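Local coordinates for phthiocerol synthesis polyketide synthase type I PpsC (Mycobacterium tuberculosis, PDB 7AHB), which probably loads extender units through its acyltransferase domain during assembly of the phthiocerol chain by this modular polyketide synthase, at residues V104-M116 / L157-S171. Sequence-based numbering, arbitrary orientation.
Sequences VGIEQIQLGLIGM and LRVTAVRSRLMAPLS
I106 meets the C-terminal end of 157-171 through its CD1, which lies 3.3 Å from S171 OG. A water bonded to I106 N and S171 OG joins the two as well. One residue on, the backbones come close, with E107 CA 4.9 Å from S164 CA. The small S164 side chain is consistent with this: its OG turns back to bond T160 O, while E107 CG rests 3.4 Å from that hydroxyl oxygen. The extended E107 chain carries its carboxylate across helix 157-167 onto the R165 side, where OE1 sits against R165 CB and accepts a hydrogen bond from a second water, which also donates to A161 O. The R165 guanidinium is instead paired with E254.

Q110 is the interface knob, seated among T160, R163, S164 and M167. Its OE1 accepts from R163 NE at 2.8 Å and from R163 NH2 at an unusually short 2.5 Å, neither bond straight. NE lies in the carbonyl plane on a lone pair, whereas NH2 stands 38° out of it. R163 reaches the amide by bending at chi3 (57°); the two bonds hold OE1 on the arginine, and NE2 then lies 3.8 Å from M167 SD. L111 CD2 packs against T160 CG2, and I114 CG2 meets L157 CD2 at 4.0 Å. The result is a near-antiparallel helix pair, axes 8.5 Å apart at 156°. R163 lies near the GHSMG segment, probably the nucleophile elbow, and its sequence position matches the arginine that pairs with the extender carboxylate in related acyltransferases, so Q110 probably positions it from the second shell.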
ATOM      1  N   VAL A 104       2.537  -8.694 -15.505  1.00 29.71           N
ATOM      2  CA  VAL A 104       3.963  -8.812 -15.797  1.00 32.08           C
ATOM      3  C   VAL A 104       4.539  -7.423 -16.016  1.00 32.19           C
ATOM      4  O   VAL A 104       4.038  -6.666 -16.852  1.00 31.57           O
ATOM      5  CB  VAL A 104       4.227  -9.693 -17.038  1.00 34.01           C
ATOM      6  CG1 VAL A 104       5.730  -9.684 -17.405  1.00 36.82           C
ATOM      7  CG2 VAL A 104       3.737 -11.104 -16.801  1.00 34.37           C
ATOM      8  N   GLY A 105       5.604  -7.109 -15.304  1.00 33.33           N
ATOM      9  CA  GLY A 105       6.233  -5.805 -15.428  1.00 33.87           C
ATOM     10  C   GLY A 105       5.698  -4.833 -14.402  1.00 31.78           C
ATOM     11  O   GLY A 105       4.543  -4.901 -13.981  1.00 29.56           O
ATOM     12  N   ILE A 106       6.580  -3.921 -13.975  1.00 19.40           N
ATOM     13  CA  ILE A 106       6.230  -2.999 -12.892  1.00 19.91           C
ATOM     14  C   ILE A 106       4.999  -2.176 -13.258  1.00 18.48           C
ATOM     15  O   ILE A 106       4.206  -1.806 -12.385  1.00 18.86           O
ATOM     16  CB  ILE A 106       7.438  -2.094 -12.556  1.00 17.68           C
ATOM     17  CG1 ILE A 106       8.642  -2.965 -12.213  1.00 22.72           C
ATOM     18  CG2 ILE A 106       7.117  -1.161 -11.432  1.00 25.02           C
ATOM     19  CD1 ILE A 106       9.751  -2.228 -11.457  1.00 27.40           C
ATOM     20  N   GLU A 107       4.832  -1.840 -14.534  1.00 19.55           N
ATOM     21  CA  GLU A 107       3.687  -1.012 -14.911  1.00 16.67           C
ATOM     22  C   GLU A 107       2.384  -1.776 -14.706  1.00 18.33           C
ATOM     23  O   GLU A 107       1.443  -1.265 -14.093  1.00 17.61           O
ATOM     24  CB  GLU A 107       3.827  -0.560 -16.365  1.00 19.86           C
ATOM     25  CG  GLU A 107       4.857   0.554 -16.561  1.00 19.77           C
ATOM     26  CD  GLU A 107       5.252   0.742 -18.007  1.00 22.75           C
ATOM     27  OE1 GLU A 107       4.872   1.758 -18.599  1.00 23.57           O
ATOM     28  OE2 GLU A 107       5.945  -0.135 -18.552  1.00 19.76           O
ATOM     29  N   GLN A 108       2.297  -3.002 -15.243  1.00 20.86           N
ATOM     30  CA  GLN A 108       1.088  -3.799 -15.026  1.00 19.27           C
ATOM     31  C   GLN A 108       0.867  -4.097 -13.543  1.00 24.31           C
ATOM     32  O   GLN A 108      -0.273  -4.050 -13.049  1.00 19.82           O
ATOM     33  CB  GLN A 108       1.153  -5.098 -15.830  1.00 21.97           C
ATOM     34  CG  GLN A 108       0.874  -4.888 -17.309  1.00 21.92           C
ATOM     35  CD  GLN A 108       0.555  -6.173 -18.030  1.00 23.94           C
ATOM     36  OE1 GLN A 108       0.728  -7.261 -17.470  1.00 22.06           O
ATOM     37  NE2 GLN A 108       0.042  -6.059 -19.273  1.00 27.21           N
ATOM     38  N   ILE A 109       1.945  -4.400 -12.816  1.00 21.74           N
ATOM     39  CA  ILE A 109       1.831  -4.710 -11.387  1.00 19.04           C
ATOM     40  C   ILE A 109       1.271  -3.517 -10.610  1.00 19.90           C
ATOM     41  O   ILE A 109       0.341  -3.659  -9.808  1.00 19.10           O
ATOM     42  CB  ILE A 109       3.198  -5.165 -10.832  1.00 18.91           C
ATOM     43  CG1 ILE A 109       3.519  -6.574 -11.339  1.00 18.74           C
ATOM     44  CG2 ILE A 109       3.208  -5.131  -9.332  1.00 18.98           C
ATOM     45  CD1 ILE A 109       4.961  -7.025 -11.067  1.00 22.02           C
ATOM     46  N   GLN A 110       1.847  -2.332 -10.807  1.00 17.09           N
ATOM     47  CA  GLN A 110       1.389  -1.163 -10.058  1.00 16.71           C
ATOM     48  C   GLN A 110      -0.018  -0.731 -10.486  1.00 19.14           C
ATOM     49  O   GLN A 110      -0.866  -0.386  -9.641  1.00 14.67           O
ATOM     50  CB  GLN A 110       2.390  -0.008 -10.231  1.00 19.00           C
ATOM     51  CG  GLN A 110       3.732  -0.209  -9.506  1.00 17.40           C
ATOM     52  CD  GLN A 110       4.449   1.148  -9.189  1.00 26.01           C
ATOM     53  OE1 GLN A 110       3.845   2.253  -9.262  1.00 29.31           O
ATOM     54  NE2 GLN A 110       5.737   1.058  -8.814  1.00 25.65           N
ATOM     55  N   LEU A 111      -0.271  -0.706 -11.793  1.00 16.04           N
ATOM     56  CA  LEU A 111      -1.590  -0.307 -12.279  1.00 18.25           C
ATOM     57  C   LEU A 111      -2.665  -1.293 -11.824  1.00 20.27           C
ATOM     58  O   LEU A 111      -3.744  -0.888 -11.367  1.00 18.06           O
ATOM     59  CB  LEU A 111      -1.568  -0.197 -13.803  1.00 17.90           C
ATOM     60  CG  LEU A 111      -0.902   1.055 -14.367  1.00 18.80           C
ATOM     61  CD1 LEU A 111      -0.607   0.929 -15.830  1.00 22.72           C
ATOM     62  CD2 LEU A 111      -1.831   2.264 -14.056  1.00 20.42           C
ATOM     63  N   GLY A 112      -2.399  -2.599 -11.979  1.00 18.03           N
ATOM     64  CA  GLY A 112      -3.331  -3.601 -11.484  1.00 16.89           C
ATOM     65  C   GLY A 112      -3.619  -3.463  -9.998  1.00 21.09           C
ATOM     66  O   GLY A 112      -4.757  -3.638  -9.553  1.00 20.40           O
ATOM     67  N   LEU A 113      -2.587  -3.186  -9.205  1.00 16.07           N
ATOM     68  CA  LEU A 113      -2.777  -3.086  -7.765  1.00 18.57           C
ATOM     69  C   LEU A 113      -3.730  -1.949  -7.404  1.00 14.47           C
ATOM     70  O   LEU A 113      -4.650  -2.120  -6.597  1.00 16.47           O
ATOM     71  CB  LEU A 113      -1.428  -2.881  -7.090  1.00 19.17           C
ATOM     72  CG  LEU A 113      -1.464  -2.580  -5.597  1.00 19.23           C
ATOM     73  CD1 LEU A 113      -2.161  -3.726  -4.847  1.00 19.52           C
ATOM     74  CD2 LEU A 113      -0.050  -2.308  -5.031  1.00 22.21           C
ATOM     75  N   ILE A 114      -3.552  -0.784  -8.009  1.00 13.77           N
ATOM     76  CA  ILE A 114      -4.424   0.320  -7.618  1.00 18.14           C
ATOM     77  C   ILE A 114      -5.854   0.047  -8.067  1.00 17.09           C
ATOM     78  O   ILE A 114      -6.815   0.423  -7.386  1.00 16.02           O
ATOM     79  CB  ILE A 114      -3.897   1.669  -8.144  1.00 18.36           C
ATOM     80  CG1 ILE A 114      -4.810   2.816  -7.655  1.00 18.19           C
ATOM     81  CG2 ILE A 114      -3.788   1.670  -9.643  1.00 17.01           C
ATOM     82  CD1 ILE A 114      -4.192   4.186  -7.715  1.00 17.61           C
ATOM     83  N   GLY A 115      -6.032  -0.603  -9.213  1.00 19.84           N
ATOM     84  CA  GLY A 115      -7.380  -0.970  -9.623  1.00 20.01           C
ATOM     85  C   GLY A 115      -8.050  -1.900  -8.634  1.00 20.64           C
ATOM     86  O   GLY A 115      -9.245  -1.757  -8.322  1.00 15.53           O
ATOM     87  N   MET A 116      -7.309  -2.906  -8.178  1.00 15.06           N
ATOM     88  CA  MET A 116      -7.838  -3.813  -7.173  1.00 17.83           C
ATOM     89  C   MET A 116      -8.153  -3.069  -5.886  1.00 15.17           C
ATOM     90  O   MET A 116      -9.150  -3.373  -5.226  1.00 17.52           O
ATOM     91  CB  MET A 116      -6.846  -4.955  -6.888  1.00 15.89           C
ATOM     92  CG  MET A 116      -6.806  -6.061  -7.959  1.00 18.76           C
ATOM     93  SD  MET A 116      -8.354  -6.992  -8.087  1.00 24.32           S
ATOM     94  CE  MET A 116      -8.553  -7.693  -6.474  1.00 24.20           C
ATOM     95  N   LEU A 157      -4.711   6.646 -11.485  1.00 17.29           N
ATOM     96  CA  LEU A 157      -4.111   5.847 -12.545  1.00 17.64           C
ATOM     97  C   LEU A 157      -2.964   6.605 -13.205  1.00 20.67           C
ATOM     98  O   LEU A 157      -1.904   6.031 -13.496  1.00 17.47           O
ATOM     99  CB  LEU A 157      -5.160   5.460 -13.585  1.00 19.53           C
ATOM    100  CG  LEU A 157      -6.436   4.796 -13.129  1.00 20.50           C
ATOM    101  CD1 LEU A 157      -7.207   4.226 -14.328  1.00 25.16           C
ATOM    102  CD2 LEU A 157      -6.204   3.767 -12.100  1.00 24.75           C
ATOM    103  N   ARG A 158      -3.168   7.899 -13.460  1.00 19.80           N
ATOM    104  CA  ARG A 158      -2.156   8.710 -14.120  1.00 21.28           C
ATOM    105  C   ARG A 158      -0.860   8.714 -13.327  1.00 20.23           C
ATOM    106  O   ARG A 158       0.214   8.455 -13.880  1.00 20.61           O
ATOM    107  CB  ARG A 158      -2.686  10.135 -14.320  1.00 22.26           C
ATOM    108  CG  ARG A 158      -1.649  11.130 -14.808  1.00 21.05           C
ATOM    109  CD  ARG A 158      -1.104  10.747 -16.131  1.00 22.20           C
ATOM    110  NE  ARG A 158      -0.131  11.709 -16.649  1.00 23.96           N
ATOM    111  CZ  ARG A 158       0.615  11.507 -17.736  1.00 24.68           C
ATOM    112  NH1 ARG A 158       0.486  10.389 -18.421  1.00 23.39           N
ATOM    113  NH2 ARG A 158       1.493  12.421 -18.138  1.00 26.69           N
ATOM    114  N   VAL A 159      -0.932   9.020 -12.028  1.00 16.65           N
ATOM    115  CA  VAL A 159       0.274   9.009 -11.204  1.00 19.15           C
ATOM    116  C   VAL A 159       0.933   7.641 -11.270  1.00 15.86           C
ATOM    117  O   VAL A 159       2.159   7.522 -11.382  1.00 17.87           O
ATOM    118  CB  VAL A 159      -0.050   9.386  -9.744  1.00 17.59           C
ATOM    119  CG1 VAL A 159       1.177   9.199  -8.890  1.00 17.09           C
ATOM    120  CG2 VAL A 159      -0.575  10.817  -9.662  1.00 22.03           C
ATOM    121  N   THR A 160       0.124   6.585 -11.135  1.00 18.99           N
ATOM    122  CA  THR A 160       0.656   5.228 -11.154  1.00 22.91           C
ATOM    123  C   THR A 160       1.311   4.910 -12.485  1.00 18.50           C
ATOM    124  O   THR A 160       2.412   4.349 -12.511  1.00 16.74           O
ATOM    125  CB  THR A 160      -0.455   4.232 -10.848  1.00 18.53           C
ATOM    126  OG1 THR A 160      -1.044   4.589  -9.590  1.00 15.26           O
ATOM    127  CG2 THR A 160       0.069   2.842 -10.752  1.00 15.58           C
ATOM    128  N   ALA A 161       0.678   5.322 -13.588  1.00 16.33           N
ATOM    129  CA  ALA A 161       1.209   5.054 -14.923  1.00 20.61           C
ATOM    130  C   ALA A 161       2.545   5.746 -15.145  1.00 21.64           C
ATOM    131  O   ALA A 161       3.496   5.135 -15.654  1.00 17.62           O
ATOM    132  CB  ALA A 161       0.215   5.514 -15.983  1.00 16.24           C
ATOM    133  N   VAL A 162       2.630   7.028 -14.779  1.00 15.57           N
ATOM    134  CA  VAL A 162       3.867   7.782 -14.958  1.00 19.05           C
ATOM    135  C   VAL A 162       4.978   7.178 -14.104  1.00 16.48           C
ATOM    136  O   VAL A 162       6.046   6.819 -14.603  1.00 17.71           O
ATOM    137  CB  VAL A 162       3.647   9.266 -14.609  1.00 17.83           C
ATOM    138  CG1 VAL A 162       4.981   9.994 -14.548  1.00 19.91           C
ATOM    139  CG2 VAL A 162       2.708   9.940 -15.614  1.00 20.15           C
ATOM    140  N   ARG A 163       4.742   7.071 -12.793  1.00 19.68           N
ATOM    141  CA  ARG A 163       5.782   6.592 -11.888  1.00 21.23           C
ATOM    142  C   ARG A 163       6.262   5.212 -12.296  1.00 19.08           C
ATOM    143  O   ARG A 163       7.469   4.960 -12.352  1.00 17.94           O
ATOM    144  CB  ARG A 163       5.277   6.558 -10.445  1.00 21.92           C
ATOM    145  CG  ARG A 163       6.329   6.044  -9.446  1.00 20.05           C
ATOM    146  CD  ARG A 163       5.668   5.734  -8.092  1.00 23.73           C
ATOM    147  NE  ARG A 163       4.580   4.769  -8.263  1.00 23.05           N
ATOM    148  CZ  ARG A 163       3.416   4.828  -7.627  1.00 20.21           C
ATOM    149  NH1 ARG A 163       3.166   5.787  -6.716  1.00 22.52           N
ATOM    150  NH2 ARG A 163       2.520   3.897  -7.869  1.00 26.13           N
ATOM    151  N   SER A 164       5.324   4.297 -12.581  1.00 15.21           N
ATOM    152  CA  SER A 164       5.710   2.923 -12.907  1.00 20.15           C
ATOM    153  C   SER A 164       6.472   2.847 -14.224  1.00 18.41           C
ATOM    154  O   SER A 164       7.379   2.019 -14.365  1.00 19.15           O
ATOM    155  CB  SER A 164       4.485   2.007 -12.939  1.00 20.90           C
ATOM    156  OG  SER A 164       3.611   2.317 -13.985  1.00 17.63           O
ATOM    157  N   ARG A 165       6.132   3.690 -15.196  1.00 19.19           N
ATOM    158  CA  ARG A 165       6.899   3.703 -16.437  1.00 24.05           C
ATOM    159  C   ARG A 165       8.317   4.213 -16.208  1.00 24.95           C
ATOM    160  O   ARG A 165       9.266   3.737 -16.849  1.00 24.64           O
ATOM    161  CB  ARG A 165       6.209   4.563 -17.488  1.00 23.90           C
ATOM    162  CG  ARG A 165       6.910   4.515 -18.833  1.00 27.82           C
ATOM    163  CD  ARG A 165       7.117   5.913 -19.415  1.00 31.83           C
ATOM    164  NE  ARG A 165       5.860   6.642 -19.546  1.00 31.08           N
ATOM    165  CZ  ARG A 165       5.562   7.769 -18.902  1.00 29.41           C
ATOM    166  NH1 ARG A 165       6.433   8.319 -18.065  1.00 29.43           N
ATOM    167  NH2 ARG A 165       4.367   8.338 -19.091  1.00 32.68           N
ATOM    168  N   LEU A 166       8.466   5.212 -15.334  1.00 17.70           N
ATOM    169  CA  LEU A 166       9.786   5.719 -14.990  1.00 18.10           C
ATOM    170  C   LEU A 166      10.630   4.684 -14.249  1.00 17.95           C
ATOM    171  O   LEU A 166      11.847   4.667 -14.408  1.00 18.73           O
ATOM    172  CB  LEU A 166       9.653   6.991 -14.144  1.00 17.57           C
ATOM    173  CG  LEU A 166       8.984   8.173 -14.865  1.00 18.18           C
ATOM    174  CD1 LEU A 166       8.871   9.381 -13.974  1.00 20.02           C
ATOM    175  CD2 LEU A 166       9.795   8.530 -16.115  1.00 22.22           C
ATOM    176  N   MET A 167      10.022   3.853 -13.419  1.00 17.08           N
ATOM    177  CA  MET A 167      10.748   2.846 -12.677  1.00 18.59           C
ATOM    178  C   MET A 167      11.014   1.587 -13.474  1.00 20.23           C
ATOM    179  O   MET A 167      11.976   0.884 -13.159  1.00 19.48           O
ATOM    180  CB  MET A 167       9.965   2.508 -11.402  1.00 22.26           C
ATOM    181  CG  MET A 167       9.880   3.673 -10.408  1.00 22.25           C
ATOM    182  SD  MET A 167       8.762   3.379  -9.014  1.00 28.74           S
ATOM    183  CE  MET A 167       9.630   2.038  -8.215  1.00 24.57           C
ATOM    184  N   ALA A 168      10.222   1.307 -14.496  1.00 19.26           N
ATOM    185  CA  ALA A 168      10.376   0.052 -15.226  1.00 19.10           C
ATOM    186  C   ALA A 168      11.777  -0.184 -15.763  1.00 23.30           C
ATOM    187  O   ALA A 168      12.262  -1.325 -15.656  1.00 23.46           O
ATOM    188  CB  ALA A 168       9.361   0.016 -16.368  1.00 21.78           C
ATOM    189  N   PRO A 169      12.463   0.796 -16.359  1.00 23.98           N
ATOM    190  CA  PRO A 169      13.809   0.514 -16.890  1.00 26.00           C
ATOM    191  C   PRO A 169      14.794   0.058 -15.827  1.00 24.95           C
ATOM    192  O   PRO A 169      15.812  -0.551 -16.172  1.00 24.43           O
ATOM    193  CB  PRO A 169      14.232   1.849 -17.521  1.00 28.11           C
ATOM    194  CG  PRO A 169      12.939   2.574 -17.788  1.00 24.08           C
ATOM    195  CD  PRO A 169      12.014   2.169 -16.663  1.00 24.82           C
ATOM    196  N   LEU A 170      14.515   0.334 -14.551  1.00 21.67           N
ATOM    197  CA  LEU A 170      15.372  -0.046 -13.436  1.00 23.26           C
ATOM    198  C   LEU A 170      15.169  -1.482 -12.968  1.00 25.79           C
ATOM    199  O   LEU A 170      15.975  -1.974 -12.159  1.00 26.38           O
ATOM    200  CB  LEU A 170      15.125   0.891 -12.252  1.00 23.64           C
ATOM    201  CG  LEU A 170      15.455   2.353 -12.550  1.00 25.44           C
ATOM    202  CD1 LEU A 170      15.062   3.275 -11.379  1.00 25.38           C
ATOM    203  CD2 LEU A 170      16.942   2.457 -12.859  1.00 27.04           C
ATOM    204  N   SER A 171      14.151  -2.167 -13.480  1.00 31.54           N
ATOM    205  CA  SER A 171      13.845  -3.536 -13.080  1.00 31.40           C
ATOM    206  C   SER A 171      15.098  -4.404 -13.004  1.00 33.01           C
ATOM    207  O   SER A 171      15.870  -4.512 -13.970  1.00 32.71           O
ATOM    208  CB  SER A 171      12.846  -4.164 -14.062  1.00 31.50           C
ATOM    209  OG  SER A 171      11.542  -3.638 -13.836  1.00 38.48           O
TER
HETATM  210  O   HOH W   1       9.382  -4.199 -15.365  1.00 29.62           O
HETATM  211  O   HOH W   2       2.808   3.157 -17.508  1.00 17.48           O